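Local coordinates for Non-structural protein 5 (Modoc virus, PDB 2WA2) that probably transfers methyl groups from S-adenosylmethionine to the viral RNA cap, at guanine N7 and at a ribose 2'-O, at residues 15-20 / 242-247; 20-25 / 161-166; 169-174 / 202-207. The protein carries 4 engineered substitutions. One frame throughout, in Å; residues are numbered along the deposited sequence.

Contact 1. Residues 15-20 / 242-247; sequences PTLGEI and NVTAVS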
loop_
_atom_site.group_PDB
_atom_site.type_symbol
_atom_site.label_atom_id
_atom_site.label_comp_id
_atom_site.label_asym_id
_atom_site.label_seq_id
_atom_site.Cartn_x
_atom_site.Cartn_y
_atom_site.Cartn_z
ATOM N N PRO A 15 3.295 -17.815 6.688
ATOM C CA PRO A 15 4.433 -17.224 7.383
ATOM C C PRO A 15 5.749 -17.945 7.073
ATOM O O PRO A 15 6.758 -17.277 6.889
ATOM C CB PRO A 15 4.055 -17.357 8.871
ATOM C CG PRO A 15 2.541 -17.423 8.871
ATOM C CD PRO A 15 2.253 -18.259 7.645
ATOM N N THR A 16 5.729 -19.279 7.007
ATOM C CA THR A 16 6.923 -20.043 6.661
ATOM C C THR A 16 7.497 -19.612 5.297
ATOM O O THR A 16 8.654 -19.219 5.223
ATOM C CB THR A 16 6.678 -21.572 6.670
ATOM O OG1 THR A 16 6.462 -21.989 8.014
ATOM C CG2 THR A 16 7.931 -22.316 6.132
ATOM N N LEU A 17 6.672 -19.656 4.253
ATOM C CA LEU A 17 7.115 -19.348 2.895
ATOM C C LEU A 17 7.596 -17.875 2.710
ATOM O O LEU A 17 8.607 -17.613 2.049
ATOM C CB LEU A 17 6.014 -19.650 1.892
ATOM C CG LEU A 17 5.739 -21.107 1.511
ATOM C CD1 LEU A 17 4.575 -21.073 0.594
ATOM C CD2 LEU A 17 6.969 -21.789 0.825
ATOM N N GLY A 18 6.854 -16.929 3.263
ATOM C CA GLY A 18 7.292 -15.530 3.165
ATOM C C GLY A 18 8.554 -15.303 3.961
ATOM O O GLY A 18 9.429 -14.503 3.565
ATOM N N GLU A 19 8.678 -16.023 5.080
ATOM C CA GLU A 19 9.862 -15.901 5.907
ATOM C C GLU A 19 11.076 -16.479 5.216
ATOM O O GLU A 19 12.181 -15.976 5.407
ATOM C CB GLU A 19 9.690 -16.588 7.269
ATOM C CG GLU A 19 9.002 -15.721 8.317
ATOM C CD GLU A 19 8.550 -16.532 9.537
ATOM O OE1 GLU A 19 9.192 -17.578 9.861
ATOM O OE2 GLU A 19 7.538 -16.126 10.156
ATOM N N ILE A 20 10.879 -17.587 4.498
ATOM C CA ILE A 20 11.944 -18.164 3.661
ATOM C C ILE A 20 12.401 -17.156 2.602
ATOM O O ILE A 20 13.610 -16.874 2.470
ATOM C CB ILE A 20 11.504 -19.485 2.995
ATOM C CG1 ILE A 20 11.304 -20.574 4.060
ATOM C CG2 ILE A 20 12.540 -19.924 1.921
ATOM C CD1 ILE A 20 10.574 -21.858 3.480
ATOM N N ASN A 242 -3.770 -15.794 -2.015
ATOM C CA ASN A 242 -3.061 -14.836 -2.826
ATOM C C ASN A 242 -1.690 -14.563 -2.251
ATOM O O ASN A 242 -0.720 -14.466 -2.995
ATOM C CB ASN A 242 -3.832 -13.532 -2.945
ATOM C CG ASN A 242 -4.416 -13.351 -4.298
ATOM O OD1 ASN A 242 -5.640 -13.456 -4.469
ATOM N ND2 ASN A 242 -3.554 -13.120 -5.294
ATOM N N VAL A 243 -1.613 -14.430 -0.932
ATOM C CA VAL A 243 -0.294 -14.197 -0.276
ATOM C C VAL A 243 0.667 -15.358 -0.570
ATOM O O VAL A 243 1.803 -15.152 -0.961
ATOM C CB VAL A 243 -0.448 -14.009 1.257
ATOM C CG1 VAL A 243 0.930 -13.998 1.936
ATOM C CG2 VAL A 243 -1.199 -12.704 1.545
ATOM N N THR A 244 0.166 -16.581 -0.406
ATOM C CA THR A 244 0.981 -17.783 -0.610
ATOM C C THR A 244 1.433 -17.866 -2.069
ATOM O O THR A 244 2.582 -18.213 -2.366
ATOM C CB THR A 244 0.207 -19.074 -0.175
ATOM O OG1 THR A 244 0.031 -19.047 1.248
ATOM C CG2 THR A 244 1.024 -20.311 -0.508
ATOM N N ALA A 245 0.540 -17.498 -2.974
ATOM C CA ALA A 245 0.854 -17.527 -4.392
ATOM C C ALA A 245 1.981 -16.533 -4.739
ATOM O O ALA A 245 2.868 -16.833 -5.524
ATOM C CB ALA A 245 -0.392 -17.250 -5.198
ATOM N N VAL A 246 1.951 -15.364 -4.105
ATOM C CA VAL A 246 3.008 -14.373 -4.263
ATOM C C VAL A 246 4.328 -14.892 -3.668
ATOM O O VAL A 246 5.379 -14.776 -4.315
ATOM C CB VAL A 246 2.614 -12.988 -3.664
ATOM C CG1 VAL A 246 3.790 -11.990 -3.735
ATOM C CG2 VAL A 246 1.411 -12.404 -4.439
ATOM N N SER A 247 4.291 -15.468 -2.475
ATOM C CA SER A 247 5.531 -16.077 -1.914
ATOM C C SER A 247 6.135 -17.102 -2.881
ATOM O O SER A 247 7.328 -17.077 -3.151
ATOM C CB SER A 247 5.304 -16.703 -0.529
ATOM O OG SER A 247 4.840 -15.734 0.407
#
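Gly18 and Ser247 bring the two helices closest together, their CA atoms 5.4 Å apart. With no side chain on Gly18, the serine can come up against bare helix backbone: Ser247 OG lies 3.7 Å from Gly18 N and equally far from Gly18 CA, a packing contact and not a hydrogen bond. Beside it, Leu17 CB rests on Ser247 CB at 3.9 Å. This is the tight, buried half of the interface. The short segments run roughly the same way, 31° apart, with axes 9.1 Å apart at closest approach.

Toward the surface the contact thins to one methyl pair, Leu17 CD1 against Thr244 CG2 at 3.8 Å, between two side chains that are set at a slant to each other and remain partly exposed. Thr244 turns its methyl anti to its own backbone N, which carries CG2 out to the leucine, while OG1 lies back beside that N and makes a weak hydrogen bond to Met240 O one turn earlier. Leucine suits this margin because its long, branched side chain also packs on Arg248 and Leu251 farther along helix 239-254.

Ser247 is polar in a buried place, and its hydroxyl is accounted for outside the 15-20 segment. OG hydrogen-bonds His227 NE2 and also lies 3.4 Å from Val243 O, at best a weak bond. No hydrogen bond links the two segments, so the N-terminal helix 14-27 is fitted here to the C-terminal helix 239-254 by shape and dispersion, with the serine's hydroxyl engaged by His227 and not by helix 14-27.

Contact 2. Residues 20-25 / 161-166; sequences IWKRKL and PTAAVE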
loop_
_atom_site.group_PDB
_atom_site.type_symbol
_atom_site.label_atom_id
_atom_site.label_comp_id
_atom_site.label_asym_id
_atom_site.label_seq_id
_atom_site.Cartn_x
_atom_site.Cartn_y
_atom_site.Cartn_z
ATOM N N ILE A 20 10.879 -17.587 4.498
ATOM C CA ILE A 20 11.944 -18.164 3.661
ATOM C C ILE A 20 12.401 -17.156 2.602
ATOM O O ILE A 20 13.610 -16.874 2.470
ATOM C CB ILE A 20 11.504 -19.485 2.995
ATOM C CG1 ILE A 20 11.304 -20.574 4.060
ATOM C CG2 ILE A 20 12.540 -19.924 1.921
ATOM C CD1 ILE A 20 10.574 -21.858 3.480
ATOM N N TRP A 21 11.422 -16.571 1.893
ATOM C CA TRP A 21 11.681 -15.523 0.903
ATOM C C TRP A 21 12.494 -14.403 1.535
ATOM O O TRP A 21 13.525 -14.000 0.974
ATOM C CB TRP A 21 10.377 -14.982 0.279
ATOM C CG TRP A 21 10.608 -13.674 -0.478
ATOM C CD1 TRP A 21 11.041 -13.541 -1.756
ATOM C CD2 TRP A 21 10.424 -12.337 0.037
ATOM N NE1 TRP A 21 11.140 -12.182 -2.081
ATOM C CE2 TRP A 21 10.792 -11.436 -0.992
ATOM C CE3 TRP A 21 10.006 -11.811 1.281
ATOM C CZ2 TRP A 21 10.731 -10.033 -0.828
ATOM C CZ3 TRP A 21 9.965 -10.415 1.446
ATOM C CH2 TRP A 21 10.317 -9.545 0.389
ATOM N N LYS A 22 12.087 -13.949 2.722
ATOM C CA LYS A 22 12.803 -12.833 3.363
ATOM C C LYS A 22 14.277 -13.169 3.682
ATOM O O LYS A 22 15.184 -12.354 3.465
ATOM C CB LYS A 22 12.096 -12.411 4.639
ATOM C CG LYS A 22 12.649 -11.123 5.251
ATOM C CD LYS A 22 12.145 -9.923 4.452
ATOM C CE LYS A 22 12.578 -8.663 5.048
ATOM N NZ LYS A 22 12.085 -7.498 4.242
ATOM N N ARG A 23 14.487 -14.344 4.254
ATOM C CA ARG A 23 15.834 -14.758 4.679
ATOM C C ARG A 23 16.702 -14.967 3.443
ATOM O O ARG A 23 17.858 -14.536 3.396
ATOM C CB ARG A 23 15.752 -16.008 5.543
ATOM C CG ARG A 23 15.338 -15.673 6.988
ATOM C CD ARG A 23 15.443 -16.879 7.946
ATOM N NE ARG A 23 15.329 -16.381 9.320
ATOM C CZ ARG A 23 15.026 -17.101 10.406
ATOM N NH1 ARG A 23 14.765 -18.413 10.331
ATOM N NH2 ARG A 23 14.967 -16.488 11.589
ATOM N N LYS A 24 16.109 -15.550 2.406
ATOM C CA LYS A 24 16.819 -15.705 1.125
ATOM C C LYS A 24 17.123 -14.356 0.469
ATOM O O LYS A 24 18.222 -14.129 -0.022
ATOM C CB LYS A 24 16.024 -16.614 0.166
ATOM C CG LYS A 24 16.023 -18.088 0.605
ATOM C CD LYS A 24 15.238 -19.015 -0.334
ATOM C CE LYS A 24 15.878 -19.156 -1.677
ATOM N NZ LYS A 24 16.865 -20.224 -1.666
ATOM N N LEU A 25 16.158 -13.452 0.496
ATOM C CA LEU A 25 16.372 -12.115 -0.030
ATOM C C LEU A 25 17.572 -11.470 0.641
ATOM O O LEU A 25 18.423 -10.891 -0.060
ATOM C CB LEU A 25 15.123 -11.234 0.158
ATOM C CG LEU A 25 15.186 -9.836 -0.473
ATOM C CD1 LEU A 25 15.167 -9.823 -2.004
ATOM C CD2 LEU A 25 14.090 -8.936 0.165
ATOM N N PRO A 161 14.949 -5.053 6.754
ATOM C CA PRO A 161 15.483 -6.429 6.684
ATOM C C PRO A 161 14.871 -7.379 7.691
ATOM O O PRO A 161 14.899 -8.573 7.476
ATOM C CB PRO A 161 16.999 -6.253 6.977
ATOM C CG PRO A 161 17.294 -4.901 6.660
ATOM C CD PRO A 161 16.032 -4.085 7.015
ATOM N N THR A 162 14.316 -6.870 8.788
ATOM C CA THR A 162 13.730 -7.745 9.802
ATOM C C THR A 162 12.199 -7.886 9.610
ATOM O O THR A 162 11.468 -6.905 9.726
ATOM C CB THR A 162 14.059 -7.223 11.227
ATOM O OG1 THR A 162 15.491 -7.118 11.369
ATOM C CG2 THR A 162 13.551 -8.192 12.277
ATOM N N ALA A 163 11.734 -9.097 9.307
ATOM C CA ALA A 163 10.337 -9.279 8.903
ATOM C C ALA A 163 9.392 -8.891 10.042
ATOM O O ALA A 163 8.328 -8.331 9.781
ATOM C CB ALA A 163 10.076 -10.726 8.432
ATOM N N ALA A 164 9.812 -9.153 11.290
ATOM C CA ALA A 164 9.016 -8.826 12.505
ATOM C C ALA A 164 8.849 -7.321 12.689
ATOM O O ALA A 164 7.785 -6.860 13.146
ATOM C CB ALA A 164 9.617 -9.480 13.767
ATOM N N VAL A 165 9.874 -6.540 12.314
ATOM C CA VAL A 165 9.726 -5.082 12.279
ATOM C C VAL A 165 8.663 -4.670 11.248
ATOM O O VAL A 165 7.818 -3.811 11.513
ATOM C CB VAL A 165 11.077 -4.351 11.963
ATOM C CG1 VAL A 165 10.868 -2.858 11.742
ATOM C CG2 VAL A 165 12.101 -4.593 13.069
ATOM N N GLU A 166 8.739 -5.256 10.056
ATOM C CA GLU A 166 7.746 -4.991 9.011
ATOM C C GLU A 166 6.328 -5.414 9.440
ATOM O O GLU A 166 5.367 -4.674 9.162
ATOM C CB GLU A 166 8.134 -5.677 7.704
ATOM C CG GLU A 166 9.413 -5.137 7.080
ATOM C CD GLU A 166 9.747 -5.791 5.744
ATOM O OE1 GLU A 166 9.515 -7.013 5.610
ATOM O OE2 GLU A 166 10.234 -5.100 4.845
#
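Lys22 reaches from helix 14-27 to the carboxylate of Glu166, forming a salt bridge with NZ 3.0 Å from OE1 and 3.1 Å from OE2. Both bonds are weak as hydrogen bonds; the stronger polar partner of NZ is Asn160 O, just before the 161-166 segment. The same residue serves the acid, since Asn160 N donates to Glu166 OE2. Its backbone thus ties both ends of the ion pair together, which suits two charged side chains that are buried.

Lys22 leaves its backbone with CG anti to N (chi1 -171°), bends at chi2 (76°), then runs straight to the ammonium, meeting Glu166 from the opposite direction. On the way its aliphatic shank passes Ala163, CG to CB 4.1 Å, where a bare methyl suffices, and Lys22 CE comes within 3.4 Å of Pro161 O. Helix 163-183 starts here, the crossover helix of a beta-alpha-beta unit between parallel strands 151-154 and 188-193 of the Rossmann-like methyltransferase fold. Its N-cap residue, Thr162, gives no side-chain capping bond, but Thr162 O accepts from Glu166 N at 3.2 Å, and Thr162 N is met by Asn160 OD1.

Two more carbonyls are met by side-chain amides: Pro161 O by Asn26 ND2, from the same helix as Lys22, and Ala163 O by Asn195 ND2. Both Lys22 and Ala163 also pack against Tyr197.

Contact 3. Residues 169-174 / 202-207; sequences RTLTVL and LEALMK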
loop_
_atom_site.group_PDB
_atom_site.type_symbol
_atom_site.label_atom_id
_atom_site.label_comp_id
_atom_site.label_asym_id
_atom_site.label_seq_id
_atom_site.Cartn_x
_atom_site.Cartn_y
_atom_site.Cartn_z
ATOM N N ARG A 169 4.951 -2.748 11.935
ATOM C CA ARG A 169 4.524 -1.532 11.248
ATOM C C ARG A 169 3.265 -1.754 10.428
ATOM O O ARG A 169 2.404 -0.876 10.352
ATOM C CB ARG A 169 5.617 -1.021 10.310
ATOM C CG ARG A 169 6.905 -0.712 11.018
ATOM C CD ARG A 169 7.947 -0.414 10.006
ATOM N NE ARG A 169 9.182 -0.030 10.675
ATOM C CZ ARG A 169 10.322 0.257 10.055
ATOM N NH1 ARG A 169 10.415 0.241 8.723
ATOM N NH2 ARG A 169 11.380 0.577 10.791
ATOM N N THR A 170 3.166 -2.933 9.808
ATOM C CA THR A 170 1.984 -3.286 9.023
ATOM C C THR A 170 0.745 -3.321 9.909
ATOM O O THR A 170 -0.284 -2.765 9.551
ATOM C CB THR A 170 2.184 -4.625 8.306
ATOM O OG1 THR A 170 3.291 -4.488 7.397
ATOM C CG2 THR A 170 0.921 -4.996 7.458
ATOM N N LEU A 171 0.867 -3.986 11.058
ATOM C CA LEU A 171 -0.226 -4.058 12.032
ATOM C C LEU A 171 -0.684 -2.695 12.478
ATOM O O LEU A 171 -1.889 -2.448 12.591
ATOM C CB LEU A 171 0.163 -4.921 13.224
ATOM C CG LEU A 171 0.200 -6.428 13.015
ATOM C CD1 LEU A 171 0.458 -7.078 14.343
ATOM C CD2 LEU A 171 -1.128 -6.993 12.349
ATOM N N THR A 172 0.272 -1.803 12.746
ATOM C CA THR A 172 -0.061 -0.445 13.119
ATOM C C THR A 172 -0.882 0.268 12.060
ATOM O O THR A 172 -1.875 0.899 12.381
ATOM C CB THR A 172 1.222 0.370 13.443
ATOM O OG1 THR A 172 1.825 -0.204 14.605
ATOM C CG2 THR A 172 0.879 1.830 13.730
ATOM N N VAL A 173 -0.458 0.175 10.804
ATOM C CA VAL A 173 -1.221 0.758 9.677
ATOM C C VAL A 173 -2.641 0.180 9.593
ATOM O O VAL A 173 -3.614 0.930 9.494
ATOM C CB VAL A 173 -0.485 0.571 8.342
ATOM C CG1 VAL A 173 -1.344 0.965 7.139
ATOM C CG2 VAL A 173 0.821 1.379 8.341
ATOM N N LEU A 174 -2.749 -1.145 9.619
ATOM C CA LEU A 174 -4.063 -1.791 9.535
ATOM C C LEU A 174 -5.010 -1.353 10.672
ATOM O O LEU A 174 -6.186 -1.081 10.420
ATOM C CB LEU A 174 -3.910 -3.308 9.499
ATOM C CG LEU A 174 -3.191 -3.819 8.220
ATOM C CD1 LEU A 174 -3.145 -5.335 8.197
ATOM C CD2 LEU A 174 -3.816 -3.259 6.890
ATOM N N LEU A 202 -2.010 -11.572 8.690
ATOM C CA LEU A 202 -3.040 -12.327 7.964
ATOM C C LEU A 202 -4.363 -12.334 8.723
ATOM O O LEU A 202 -5.428 -12.049 8.142
ATOM C CB LEU A 202 -2.567 -13.760 7.653
ATOM C CG LEU A 202 -1.610 -13.996 6.487
ATOM C CD1 LEU A 202 -1.004 -15.419 6.598
ATOM C CD2 LEU A 202 -2.296 -13.792 5.165
ATOM N N GLU A 203 -4.299 -12.611 10.025
ATOM C CA GLU A 203 -5.511 -12.574 10.873
ATOM C C GLU A 203 -6.159 -11.187 10.937
ATOM O O GLU A 203 -7.391 -11.065 10.879
ATOM C CB GLU A 203 -5.224 -13.118 12.249
ATOM C CG GLU A 203 -4.895 -14.592 12.163
ATOM C CD GLU A 203 -4.836 -15.292 13.498
ATOM O OE1 GLU A 203 -4.599 -14.620 14.542
ATOM O OE2 GLU A 203 -5.004 -16.537 13.489
ATOM N N ALA A 204 -5.323 -10.146 11.032
ATOM C CA ALA A 204 -5.796 -8.768 10.933
ATOM C C ALA A 204 -6.502 -8.474 9.613
ATOM O O ALA A 204 -7.544 -7.853 9.621
ATOM C CB ALA A 204 -4.638 -7.796 11.164
ATOM N N LEU A 205 -5.950 -8.942 8.483
ATOM C CA LEU A 205 -6.548 -8.708 7.174
ATOM C C LEU A 205 -7.865 -9.464 7.019
ATOM O O LEU A 205 -8.807 -8.925 6.451
ATOM C CB LEU A 205 -5.603 -9.099 6.040
ATOM C CG LEU A 205 -4.352 -8.244 5.840
ATOM C CD1 LEU A 205 -3.386 -9.014 4.942
ATOM C CD2 LEU A 205 -4.758 -6.895 5.229
ATOM N N MET A 206 -7.912 -10.696 7.517
ATOM C CA MET A 206 -9.158 -11.480 7.433
ATOM C C MET A 206 -10.256 -10.764 8.218
ATOM O O MET A 206 -11.420 -10.747 7.803
ATOM C CB MET A 206 -8.982 -12.915 7.969
ATOM C CG MET A 206 -8.047 -13.858 7.153
ATOM S SD MET A 206 -8.488 -13.982 5.399
ATOM C CE MET A 206 -9.880 -15.154 5.471
ATOM N N LYS A 207 -9.881 -10.189 9.362
ATOM C CA LYS A 207 -10.856 -9.442 10.196
ATOM C C LYS A 207 -11.335 -8.195 9.462
ATOM O O LYS A 207 -12.515 -7.899 9.460
ATOM C CB LYS A 207 -10.287 -9.073 11.565
ATOM C CG LYS A 207 -11.116 -8.022 12.347
ATOM C CD LYS A 207 -10.482 -7.735 13.743
ATOM C CE LYS A 207 -11.404 -6.873 14.612
ATOM N NZ LYS A 207 -10.866 -6.760 16.044
#
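Leu174 and Leu205 meet branch to branch at an oblique angle, Leu174 CD1 lying 3.7 Å from Leu205 CD2. The approach is uneven. Leu174 leads with CD1, the branch that continues its extended chain (chi2 -176°), and this methyl also lies 3.9 Å from Leu205 CG, while its CD2 is 4.1 Å from the same Leu205 CD2. Leu205 answers with CD2, the branch that stands off to the side, while CD1 continues its chain. The CB of Leu205 does not aim straight at the other helix; only the end of the side chain swings nearer.

Ala204 does the opposite, pointing its single methyl directly across. Ala204 CB is touched by Leu171 CD2 at 3.8 Å and by Leu174 CD1 at 4.1 Å, so two leucines one turn apart share one small partner. Alanine suits the spot, since both leucines can extend over it while the helices run side by side, the axes of the two short segments 10.4 Å apart at closest approach and only 16° from parallel.

These are two neighbouring helices of the Rossmann-like fold: helix 163-183 leads into strand 188-193, and helix 199-212 follows it. Leu205 packs on Val193 of that strand, continuing the apolar layer to the sheet, and on Ile239 of helix 239-254, whereas Leu171, partly exposed, lies nearer the surface. Every contact joins hydrocarbon to hydrocarbon, without a hydrogen bond across: the pairing relies on dispersion and on excluding water from the leucine ends. The near-parallel course is that of helices flanking strand 188-193, and these branches pack between them.

In the fold
The contacts follow a chain of helices along one end of the methyltransferase domain. Contacts 1 and 2 share helix 14-27, their centres 11 Å apart; contacts 2 and 3 share helix 163-183, with centres 17 Å apart. Contact 1 joins nearly the two ends of the modelled chain, and the other two form within its span, contact 2 coming wholly ahead of contact 3 along the chain. Contacts 1 and 3, 16 Å apart, touch directly through Val243 CG2 and Leu202 CD2, 3.9 Å apart. Thus terminal helices 14-27 and 239-254 are docked on helices 163-183 and 199-212 of the Rossmann-like core, in keeping with flavivirus relatives, where an N-terminal extension packs against the core and helps bind the RNA cap.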